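Local atomic coordinates of putative cytochrome P450 hydroxylase (Chondromyces apiculatus DSM 436, PDB entry 6GMF), a protein that binds a heme and, as a cytochrome P450, probably uses it to oxidise terpenes with molecular oxygen. Residues 27-32 and 296-301; 116-121 and 358-363; 282-287 and 301-306; 362-367 and 390-395. All blocks are in the same frame, centred on the assembly; numbering follows the deposited sequence.

Interaction 1. Residues 27-32 and 296-301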
# COMPACT_ATOMS: atom_id res chain seq x y z
N SER A 27 7.04 26.33 -2.43
CA SER A 27 7.19 26.34 -0.99
C SER A 27 7.48 24.94 -0.46
O SER A 27 7.02 23.94 -1.03
CB SER A 27 5.94 26.89 -0.36
OG SER A 27 6.07 26.87 1.05
N ALA A 28 8.24 24.90 0.64
CA ALA A 28 8.53 23.69 1.40
C ALA A 28 7.24 23.08 1.94
O ALA A 28 7.18 21.85 2.17
CB ALA A 28 9.51 23.96 2.52
N VAL A 29 6.25 23.93 2.24
CA VAL A 29 5.01 23.53 2.84
C VAL A 29 3.82 24.12 2.08
O VAL A 29 3.81 25.30 1.75
CB VAL A 29 5.00 23.96 4.32
CG1 VAL A 29 3.73 23.51 4.99
CG2 VAL A 29 6.23 23.44 5.03
N GLY A 30 2.80 23.28 1.84
CA GLY A 30 1.50 23.62 1.29
C GLY A 30 0.40 23.29 2.28
O GLY A 30 0.66 22.68 3.33
N ARG A 31 -0.80 23.82 2.03
CA ARG A 31 -1.93 23.67 2.95
C ARG A 31 -3.11 23.17 2.14
O ARG A 31 -3.39 23.75 1.10
CB ARG A 31 -2.24 25.00 3.64
CG ARG A 31 -3.41 24.98 4.63
CD ARG A 31 -3.76 26.38 5.14
NE ARG A 31 -3.36 26.62 6.52
CZ ARG A 31 -4.14 26.43 7.58
NH1 ARG A 31 -5.41 26.10 7.42
NH2 ARG A 31 -3.65 26.55 8.80
N LEU A 32 -3.74 22.07 2.60
CA LEU A 32 -4.97 21.55 2.02
C LEU A 32 -6.13 22.31 2.65
O LEU A 32 -6.17 22.51 3.89
CB LEU A 32 -5.19 20.06 2.32
CG LEU A 32 -4.05 19.05 2.12
CD1 LEU A 32 -4.66 17.70 1.77
CD2 LEU A 32 -3.01 19.49 1.11
N GLU A 296 9.83 27.29 6.57
CA GLU A 296 8.41 27.42 6.79
C GLU A 296 8.16 26.79 8.16
O GLU A 296 8.64 25.67 8.45
CB GLU A 296 7.59 26.71 5.71
CG GLU A 296 7.98 27.07 4.28
CD GLU A 296 7.52 28.46 3.87
OE1 GLU A 296 6.74 29.08 4.63
OE2 GLU A 296 7.95 28.91 2.80
N ARG A 297 7.46 27.54 9.01
CA ARG A 297 7.15 27.10 10.33
C ARG A 297 5.80 26.36 10.25
O ARG A 297 4.89 26.77 9.53
CB ARG A 297 7.23 28.28 11.30
CG ARG A 297 6.47 28.10 12.60
CD ARG A 297 5.03 28.52 12.42
NE ARG A 297 4.45 28.89 13.70
CZ ARG A 297 3.30 29.52 13.83
NH1 ARG A 297 2.75 29.63 15.03
NH2 ARG A 297 2.69 30.03 12.77
N ILE A 298 5.71 25.23 10.95
CA ILE A 298 4.48 24.46 11.03
C ILE A 298 4.10 24.47 12.50
O ILE A 298 4.89 24.08 13.36
CB ILE A 298 4.63 23.02 10.49
CG1 ILE A 298 5.06 22.98 9.02
CG2 ILE A 298 3.35 22.23 10.69
CD1 ILE A 298 5.37 21.58 8.53
N PRO A 299 2.91 24.99 12.85
CA PRO A 299 2.52 25.08 14.25
C PRO A 299 2.37 23.68 14.88
O PRO A 299 2.09 22.69 14.18
CB PRO A 299 1.16 25.77 14.26
CG PRO A 299 0.90 26.22 12.84
CD PRO A 299 1.83 25.42 11.95
N ALA A 300 2.57 23.64 16.19
CA ALA A 300 2.23 22.51 17.03
C ALA A 300 0.82 22.02 16.70
O ALA A 300 -0.04 22.81 16.38
CB ALA A 300 2.30 22.93 18.49
N ARG A 301 0.64 20.70 16.73
CA ARG A 301 -0.59 20.00 16.58
C ARG A 301 -1.16 20.06 15.17
O ARG A 301 -2.30 19.65 14.98
CB ARG A 301 -1.60 20.50 17.61
CG ARG A 301 -1.11 20.22 19.03
CD ARG A 301 -1.25 18.75 19.38
NE ARG A 301 -0.41 18.36 20.49
CZ ARG A 301 -0.59 17.27 21.21
NH1 ARG A 301 -1.48 16.38 20.81
NH2 ARG A 301 0.10 17.10 22.32
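Glu296 lies against Ser27, Ala28 and Val29, where helix 16-26 gives way to strand 29-31. That strand is an outer one of the mixed sheet in this cytochrome P450 fold. Glu296 opens the second strand of the small beta hairpin formed by 291-293 and 296-298. Its side chain runs back over the helix-to-strand junction. CB packs on Val29 CG2 at 3.6 Å. CG, set anti to the carbonyl carbon (chi1 -52°), meets Ala28 CB at 3.9 Å. The chain then bends at chi2 (-74°), and CD comes to lie beside Ser27 OG. At the tip, OE2 is 3.3 Å from Ser27 OG. That hydroxyl, however, donates its hydrogen to Val29 O at 2.8 Å. The bond spans the turn out of the helix and holds OG beside the carboxylate. An alanine in place of Ser27 would probably leave Val29 O without this donor and open a gap beside the Glu296 carboxylate. Further along the hairpin the contact is apolar. Ile298 also packs on Met38 of the adjoining strand 38-40 and on Val304. Its CD1 meets Val29 CG2 at 4.1 Å.

Interaction 2. Residues 116-121 and 358-363; sequences ELVDGL and EVLLAR
Val118 packs against Val359, Leu360 and Arg363 where the C-terminal ends of two P450 helices meet. Helix 107-119 carries Val118. Helix 346-363, which begins just after the heme ligand Cys343, carries the other three. The tight part is built round the two methyls of Val118. CG2 reaches Val359 CG1 at 3.8 Å and Leu360 CD2 at 4.0 Å. CG1, anti to the backbone N (chi1 176°), sits over the centre of the Arg363 guanidinium, 3.6 Å above its plane. Val118 and Arg363 reach toward each other tip to tip, and one face of the charged group is thus lined by a methyl.

The side nearer solvent is at Asp119, which is only partly exposed. Here the contact is polar. Asp119 OD1 approaches the edge of the guanidinium and accepts from Arg363 NH2 at 2.6 Å, with an N-H...O angle of 149°. The same oxygen takes a weak second bond from Arg363 NH1 at 3.1 Å. The carboxylate is turned 64° from the guanidinium plane, and the salt bridge rests on OD1. Arg363 NH1 also donates to His115 O, one turn back on helix 107-119.

An alanine in place of Arg363 would probably leave Asp119 without its charged mate and His115 O without this donor, and open a gap beside Val118 CG1. In the intact contact the buried guanidinium is met by one carboxylate and two backbone carbonyls, His115 O and Ala395 O. This pairing is likely to keep Arg363 protonated and Asp119 ionised.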
# COMPACT_ATOMS: atom_id res chain seq x y z
N GLU A 116 -3.70 -19.24 -11.61
CA GLU A 116 -5.16 -19.48 -11.54
C GLU A 116 -5.91 -18.23 -11.97
O GLU A 116 -6.91 -18.34 -12.65
CB GLU A 116 -5.58 -19.72 -10.10
CG GLU A 116 -5.11 -21.02 -9.55
CD GLU A 116 -5.59 -21.24 -8.13
OE1 GLU A 116 -6.53 -20.55 -7.75
OE2 GLU A 116 -4.98 -22.10 -7.42
N LEU A 117 -5.45 -17.07 -11.52
CA LEU A 117 -6.13 -15.82 -11.91
C LEU A 117 -6.03 -15.65 -13.43
O LEU A 117 -7.00 -15.28 -14.02
CB LEU A 117 -5.51 -14.64 -11.16
CG LEU A 117 -5.79 -14.66 -9.66
CD1 LEU A 117 -5.00 -13.58 -8.97
CD2 LEU A 117 -7.27 -14.48 -9.39
N VAL A 118 -4.88 -15.95 -14.01
CA VAL A 118 -4.75 -15.81 -15.49
C VAL A 118 -5.56 -16.90 -16.17
O VAL A 118 -6.13 -16.63 -17.19
CB VAL A 118 -3.29 -15.72 -15.96
CG1 VAL A 118 -3.21 -15.68 -17.47
CG2 VAL A 118 -2.66 -14.47 -15.37
N ASP A 119 -5.73 -18.07 -15.55
CA ASP A 119 -6.60 -19.13 -16.12
C ASP A 119 -8.03 -18.60 -16.30
O ASP A 119 -8.64 -19.00 -17.22
CB ASP A 119 -6.59 -20.38 -15.25
CG ASP A 119 -5.32 -21.20 -15.37
OD1 ASP A 119 -4.52 -20.88 -16.23
OD2 ASP A 119 -5.13 -22.08 -14.55
N GLY A 120 -8.52 -17.77 -15.39
CA GLY A 120 -9.86 -17.19 -15.52
C GLY A 120 -9.98 -16.25 -16.71
O GLY A 120 -11.09 -15.91 -17.03
N LEU A 121 -8.87 -15.88 -17.35
CA LEU A 121 -8.93 -14.96 -18.48
C LEU A 121 -9.01 -15.74 -19.82
O LEU A 121 -9.19 -15.12 -20.88
CB LEU A 121 -7.69 -14.06 -18.43
CG LEU A 121 -7.49 -13.29 -17.13
CD1 LEU A 121 -6.32 -12.35 -17.24
CD2 LEU A 121 -8.74 -12.50 -16.79
N GLU A 358 5.11 -11.23 -13.74
CA GLU A 358 5.83 -12.31 -14.49
C GLU A 358 4.81 -13.21 -15.21
O GLU A 358 4.98 -13.57 -16.39
CB GLU A 358 6.68 -13.20 -13.59
CG GLU A 358 8.05 -12.66 -13.27
CD GLU A 358 8.77 -13.47 -12.20
OE1 GLU A 358 8.10 -14.26 -11.46
OE2 GLU A 358 9.99 -13.31 -12.07
N VAL A 359 3.74 -13.57 -14.51
CA VAL A 359 2.75 -14.47 -15.08
C VAL A 359 1.94 -13.73 -16.16
O VAL A 359 1.67 -14.27 -17.24
CB VAL A 359 1.90 -15.07 -13.96
CG1 VAL A 359 0.74 -15.91 -14.49
CG2 VAL A 359 2.78 -15.90 -13.03
N LEU A 360 1.46 -12.52 -15.86
CA LEU A 360 0.69 -11.79 -16.87
C LEU A 360 1.51 -11.59 -18.15
O LEU A 360 0.99 -11.79 -19.28
CB LEU A 360 0.30 -10.42 -16.31
CG LEU A 360 -0.86 -10.40 -15.34
CD1 LEU A 360 -0.86 -9.09 -14.57
CD2 LEU A 360 -2.18 -10.59 -16.07
N LEU A 361 2.75 -11.14 -17.97
CA LEU A 361 3.58 -10.76 -19.10
C LEU A 361 3.90 -12.00 -19.92
O LEU A 361 3.99 -11.89 -21.14
CB LEU A 361 4.88 -10.10 -18.61
CG LEU A 361 4.74 -8.68 -18.06
CD1 LEU A 361 6.09 -8.03 -17.82
CD2 LEU A 361 3.88 -7.82 -18.96
N ALA A 362 4.13 -13.15 -19.25
CA ALA A 362 4.50 -14.40 -19.95
C ALA A 362 3.29 -14.96 -20.71
O ALA A 362 3.41 -15.39 -21.84
CB ALA A 362 5.02 -15.41 -18.98
N ARG A 363 2.11 -14.95 -20.09
CA ARG A 363 0.97 -15.64 -20.65
C ARG A 363 0.10 -14.77 -21.56
O ARG A 363 -0.62 -15.30 -22.37
CB ARG A 363 0.16 -16.25 -19.51
CG ARG A 363 0.90 -17.40 -18.87
CD ARG A 363 0.08 -18.05 -17.78
NE ARG A 363 -1.11 -18.69 -18.30
CZ ARG A 363 -2.11 -19.11 -17.53
NH1 ARG A 363 -1.98 -19.10 -16.21
NH2 ARG A 363 -3.22 -19.56 -18.09

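Interaction 3. Residues 282-287 and 301-306; sequences CIFRQT and RSVVLP. With HEM (protoporphyrin IX containing Fe), chain B.
Strands 285-287 and 303-306 pair antiparallel in the mixed sheet of the P450 fold, beside one heme propionate. Arg285 and Val304 form the hydrogen-bonded pair. Arg285 N donates to Val304 O, and Val304 N returns a bond to Arg285 O, each at 2.8 Å. Gln286 and Val303 form the non-hydrogen-bonded pair beside them. At the far end Thr287 N bonds to Ser302 O, and Arg301 N to Thr287 O. Thr287 OG1 accepts from Ser302 N at 3.0 Å and is also bonded to Pro299 O. Ser302 OG is bonded to Pro299 O too, so both side chains meet that carbonyl at the turn.

The ladder is one-sided at its other end. Ile283 N donates to Pro306 O at 3.3 Å, but a proline nitrogen has no hydrogen to give back. Ile283 O is buried and has no hydrogen-bond donor; Leu305 CA and Pro306 CD come close to it instead. Leu305 CD2 lies over one face of the Phe284 ring, offset toward its rim, in a CH-pi contact 3.9 Å from the centroid. Trp61 and Phe381 also meet that ring.

Arg285 turns at chi2 (-72°) and extends from the sheet to the heme. NH1 bonds to HEM O2A at 2.8 Å. NH2 bonds to HEM O1A at 2.8 Å, nearly straight at 174°. The propionate carbon CGA lies at the edge of the guanidinium, in its plane. Arg285 NH1 also donates to Phe284 O, which fixes the rotation of the group. Two bonds from one guanidinium to the two oxygens of one propionate would probably stabilise its ionised form and help to hold the heme.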
# COMPACT_ATOMS: atom_id res chain seq x y z
N CYS A 282 0.71 9.76 -0.05
CA CYS A 282 1.13 10.42 1.11
C CYS A 282 0.79 9.59 2.34
O CYS A 282 0.05 8.61 2.21
CB CYS A 282 0.53 11.80 1.23
SG CYS A 282 -1.26 11.81 1.46
N ILE A 283 1.37 10.02 3.47
CA ILE A 283 1.07 9.40 4.71
C ILE A 283 0.74 10.50 5.71
O ILE A 283 0.65 11.64 5.31
CB ILE A 283 2.17 8.43 5.11
CG1 ILE A 283 3.55 9.09 5.20
CG2 ILE A 283 2.15 7.22 4.15
CD1 ILE A 283 4.67 8.10 5.53
N PHE A 284 0.55 10.13 6.98
CA PHE A 284 0.04 11.09 7.97
C PHE A 284 0.99 11.24 9.15
O PHE A 284 1.54 10.24 9.67
CB PHE A 284 -1.31 10.61 8.51
CG PHE A 284 -2.44 10.74 7.52
CD1 PHE A 284 -2.56 9.87 6.45
CD2 PHE A 284 -3.35 11.78 7.63
CE1 PHE A 284 -3.61 10.00 5.56
CE2 PHE A 284 -4.41 11.89 6.74
CZ PHE A 284 -4.52 11.00 5.71
N ARG A 285 1.15 12.51 9.60
CA ARG A 285 1.90 12.82 10.82
C ARG A 285 1.17 13.94 11.57
O ARG A 285 0.34 14.59 10.99
CB ARG A 285 3.34 13.25 10.51
CG ARG A 285 4.20 12.20 9.82
CD ARG A 285 4.55 11.08 10.77
NE ARG A 285 5.54 10.17 10.18
CZ ARG A 285 5.23 9.05 9.54
NH1 ARG A 285 3.98 8.78 9.18
NH2 ARG A 285 6.21 8.17 9.30
N GLN A 286 1.53 14.16 12.83
CA GLN A 286 1.06 15.33 13.59
C GLN A 286 2.24 15.93 14.34
O GLN A 286 3.05 15.18 14.96
CB GLN A 286 -0.04 14.93 14.57
CG GLN A 286 -0.61 16.14 15.31
CD GLN A 286 -1.71 15.79 16.28
OE1 GLN A 286 -1.63 14.81 17.03
NE2 GLN A 286 -2.70 16.65 16.35
N THR A 287 2.37 17.25 14.24
CA THR A 287 3.47 17.88 14.96
C THR A 287 3.13 17.97 16.44
O THR A 287 2.01 18.23 16.82
CB THR A 287 3.81 19.27 14.42
OG1 THR A 287 2.63 20.06 14.47
CG2 THR A 287 4.30 19.20 13.00
N ARG A 301 0.64 20.70 16.73
CA ARG A 301 -0.59 20.00 16.58
C ARG A 301 -1.16 20.06 15.17
O ARG A 301 -2.30 19.65 14.98
CB ARG A 301 -1.60 20.50 17.61
CG ARG A 301 -1.11 20.22 19.03
CD ARG A 301 -1.25 18.75 19.38
NE ARG A 301 -0.41 18.36 20.49
CZ ARG A 301 -0.59 17.27 21.21
NH1 ARG A 301 -1.48 16.38 20.81
NH2 ARG A 301 0.10 17.10 22.32
N SER A 302 -0.35 20.42 14.17
CA SER A 302 -0.82 20.38 12.79
C SER A 302 -0.76 18.94 12.27
O SER A 302 0.17 18.22 12.62
CB SER A 302 0.03 21.24 11.92
OG SER A 302 -0.06 22.59 12.32
N VAL A 303 -1.75 18.55 11.47
CA VAL A 303 -1.61 17.33 10.66
C VAL A 303 -0.76 17.64 9.44
O VAL A 303 -0.98 18.64 8.75
CB VAL A 303 -2.98 16.77 10.27
CG1 VAL A 303 -2.85 15.59 9.31
CG2 VAL A 303 -3.76 16.40 11.53
N VAL A 304 0.21 16.75 9.16
CA VAL A 304 1.19 16.97 8.15
C VAL A 304 1.18 15.74 7.25
O VAL A 304 1.18 14.65 7.77
CB VAL A 304 2.59 17.14 8.76
CG1 VAL A 304 3.65 17.22 7.69
CG2 VAL A 304 2.63 18.37 9.67
N LEU A 305 1.12 15.98 5.94
CA LEU A 305 1.15 14.93 4.92
C LEU A 305 2.48 14.97 4.19
O LEU A 305 2.68 15.79 3.28
CB LEU A 305 0.02 15.13 3.91
CG LEU A 305 -1.41 15.27 4.46
CD1 LEU A 305 -2.35 15.39 3.29
CD2 LEU A 305 -1.77 14.08 5.29
N PRO A 306 3.42 14.08 4.55
CA PRO A 306 4.62 13.89 3.75
C PRO A 306 4.20 13.25 2.42
O PRO A 306 3.58 12.17 2.42
CB PRO A 306 5.50 12.97 4.59
CG PRO A 306 4.88 12.94 5.95
CD PRO A 306 3.40 13.23 5.75
CHA HEM B . 3.70 0.80 6.57
CHB HEM B . 3.44 1.60 1.93
CHC HEM B . 2.10 -3.00 1.29
CHD HEM B . 1.98 -3.69 5.97
C1A HEM B . 3.79 1.41 5.34
C2A HEM B . 4.30 2.73 5.19
C3A HEM B . 4.20 2.97 3.86
C4A HEM B . 3.68 1.80 3.25
CMA HEM B . 4.51 4.23 3.10
CAA HEM B . 4.82 3.68 6.23
CBA HEM B . 3.69 4.43 6.99
CGA HEM B . 4.22 5.49 7.94
O1A HEM B . 5.45 5.78 7.96
O2A HEM B . 3.32 6.12 8.59
C1B HEM B . 3.03 0.41 1.31
C2B HEM B . 2.91 0.21 -0.11
C3B HEM B . 2.52 -1.08 -0.32
C4B HEM B . 2.43 -1.68 1.01
CMB HEM B . 3.16 1.29 -1.08
CAB HEM B . 2.30 -1.86 -1.60
CBB HEM B . 2.84 -1.45 -2.70
C1C HEM B . 2.00 -3.64 2.47
C2C HEM B . 1.61 -5.02 2.62
C3C HEM B . 1.59 -5.18 4.00
C4C HEM B . 1.90 -3.95 4.62
CMC HEM B . 1.48 -6.04 1.53
CAC HEM B . 1.30 -6.37 4.79
CBC HEM B . 0.78 -7.48 4.33
C1D HEM B . 2.42 -2.50 6.50
C2D HEM B . 2.49 -2.26 7.97
C3D HEM B . 2.99 -1.02 8.13
C4D HEM B . 3.21 -0.49 6.78
CMD HEM B . 2.10 -3.33 8.98
CAD HEM B . 3.25 -0.33 9.44
CBD HEM B . 4.69 -0.42 9.97
CGD HEM B . 4.91 0.39 11.23
O1D HEM B . 5.90 0.09 11.92
O2D HEM B . 4.13 1.34 11.53
NA HEM B . 3.41 0.84 4.13
NB HEM B . 2.75 -0.74 1.90
NC HEM B . 2.13 -2.99 3.68
ND HEM B . 2.80 -1.35 5.84
FE HEM B . 2.88 -1.08 3.91
O HOH W 1 0.80 -0.25 4.06

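Interaction 4. Residues 362-367 and 390-395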
# COMPACT_ATOMS: atom_id res chain seq x y z
N ALA A 362 4.13 -13.15 -19.25
CA ALA A 362 4.50 -14.40 -19.95
C ALA A 362 3.29 -14.96 -20.71
O ALA A 362 3.41 -15.39 -21.84
CB ALA A 362 5.02 -15.41 -18.98
N ARG A 363 2.11 -14.95 -20.09
CA ARG A 363 0.97 -15.64 -20.65
C ARG A 363 0.10 -14.77 -21.56
O ARG A 363 -0.62 -15.30 -22.37
CB ARG A 363 0.16 -16.25 -19.51
CG ARG A 363 0.90 -17.40 -18.87
CD ARG A 363 0.08 -18.05 -17.78
NE ARG A 363 -1.11 -18.69 -18.30
CZ ARG A 363 -2.11 -19.11 -17.53
NH1 ARG A 363 -1.98 -19.10 -16.21
NH2 ARG A 363 -3.22 -19.56 -18.09
N LEU A 364 0.13 -13.45 -21.41
CA LEU A 364 -0.71 -12.60 -22.25
C LEU A 364 0.13 -12.13 -23.44
O LEU A 364 1.29 -11.77 -23.25
CB LEU A 364 -1.22 -11.39 -21.46
CG LEU A 364 -2.52 -11.55 -20.67
CD1 LEU A 364 -2.54 -12.80 -19.82
CD2 LEU A 364 -2.77 -10.33 -19.80
N GLY A 365 -0.48 -12.10 -24.63
CA GLY A 365 0.13 -11.53 -25.83
C GLY A 365 0.20 -10.03 -25.71
O GLY A 365 0.49 -9.52 -24.63
N ASP A 366 -0.03 -9.32 -26.81
CA ASP A 366 -0.13 -7.88 -26.82
C ASP A 366 -1.20 -7.44 -25.81
O ASP A 366 -2.34 -7.94 -25.85
CB ASP A 366 -0.51 -7.34 -28.19
CG ASP A 366 0.57 -7.49 -29.25
OD1 ASP A 366 1.68 -7.99 -28.91
OD2 ASP A 366 0.28 -7.11 -30.41
N ILE A 367 -0.81 -6.54 -24.90
CA ILE A 367 -1.70 -6.00 -23.89
C ILE A 367 -1.92 -4.53 -24.20
O ILE A 367 -0.95 -3.78 -24.34
CB ILE A 367 -1.10 -6.19 -22.49
CG1 ILE A 367 -0.76 -7.67 -22.24
CG2 ILE A 367 -2.02 -5.64 -21.42
CD1 ILE A 367 0.34 -7.90 -21.22
N LEU A 390 -8.67 -4.17 -20.04
CA LEU A 390 -7.56 -4.45 -20.89
C LEU A 390 -7.96 -5.37 -22.07
O LEU A 390 -8.81 -6.26 -21.94
CB LEU A 390 -6.52 -5.20 -20.05
CG LEU A 390 -5.36 -4.39 -19.45
CD1 LEU A 390 -5.61 -2.88 -19.32
CD2 LEU A 390 -4.84 -5.01 -18.18
N ARG A 391 -7.25 -5.22 -23.18
CA ARG A 391 -7.40 -6.10 -24.32
C ARG A 391 -6.14 -6.96 -24.39
O ARG A 391 -5.04 -6.42 -24.41
CB ARG A 391 -7.64 -5.24 -25.57
CG ARG A 391 -7.55 -5.93 -26.92
CD ARG A 391 -7.89 -4.93 -28.03
NE ARG A 391 -8.90 -3.94 -27.64
CZ ARG A 391 -10.22 -4.15 -27.65
NH1 ARG A 391 -10.70 -5.31 -28.08
NH2 ARG A 391 -11.06 -3.22 -27.23
N ALA A 392 -6.31 -8.29 -24.30
CA ALA A 392 -5.23 -9.22 -24.50
C ALA A 392 -5.81 -10.64 -24.64
O ALA A 392 -6.93 -10.92 -24.18
CB ALA A 392 -4.26 -9.17 -23.34
N THR A 393 -4.98 -11.49 -25.24
CA THR A 393 -5.21 -12.91 -25.48
C THR A 393 -4.37 -13.74 -24.52
O THR A 393 -3.17 -13.53 -24.45
CB THR A 393 -4.71 -13.36 -26.87
OG1 THR A 393 -3.32 -13.04 -27.02
CG2 THR A 393 -5.46 -12.73 -28.02
N VAL A 394 -4.97 -14.75 -23.90
CA VAL A 394 -4.26 -15.61 -22.97
C VAL A 394 -3.64 -16.79 -23.72
O VAL A 394 -4.23 -17.32 -24.68
CB VAL A 394 -5.19 -16.08 -21.84
CG1 VAL A 394 -4.43 -16.76 -20.72
CG2 VAL A 394 -6.02 -14.93 -21.30
N ALA A 395 -2.43 -17.17 -23.29
CA ALA A 395 -1.82 -18.48 -23.55
C ALA A 395 -1.81 -19.28 -22.23
O ALA A 395 -1.39 -18.75 -21.20
CB ALA A 395 -0.43 -18.30 -24.12
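Ala392 CB packs against both Leu364 and Ile367, 4.0 Å from Leu364 CG and 4.0 Å from Ile367 CG1. This apolar centre lies where helix 346-363 ends and the chain turns into the small antiparallel sheet of strands 126-128, 389-391 and 368-369. The two segments run roughly antiparallel. Ile367 CG2 extends the centre to Leu390 CG at 4.1 Å. Phe127 of the outer strand 126-128 touches both Leu364 and Leu390. Leu364 CD1 lies near Val394 CG2, and both residues pack on Val118 of helix 107-119.

Outside this core the backbones meet at a single bridge, between Leu364 and Val394. Two hydrogen bonds flank it. Gly365 N donates to Thr393 O at 3.1 Å, and Ala395 N donates to Arg363 O at 2.8 Å. Thr393 O also receives a CA-H contact from Leu364. Gly365 has no CB; a modelled one would fall 2.9 Å from Thr393 OG1, too close for a side chain in this conformation. Asp366 O takes a CA-H contact from Ala392 and lies 3.4 Å from Ala392 CB. Thr393 and Asp366 are exposed to solvent.

The polar edge is at Arg363, the last residue of the helix. While its NH2 is held by Asp119, NE is directed to the tail of the chain. Ala395 is poorly ordered, yet two of its backbone atoms are engaged here. Arg363 NE meets Ala395 O at 2.9 Å and 171°, with that oxygen in the plane of the guanidinium.

In the fold
Interactions 1 and 3 lie on one side of the chain's centre, interactions 2 and 4 on the other. Interactions 1 and 3 touch and share Arg301; strands 296-298 and 303-306 follow each other in sequence. Both reach the mixed sheet and both are largely buried; interaction 3 is a strand ladder tied to the heme, interaction 1 a small side-chain packing at the sheet's outer strand. Interactions 2 and 4 both use the end of helix 346-363 and share Ala362 and Arg363. Interaction 2 is buried helix packing with one salt bridge. Interaction 4 is partly exposed and relies more on backbone bonds. Arg363 joins these two; neither reaches the heme.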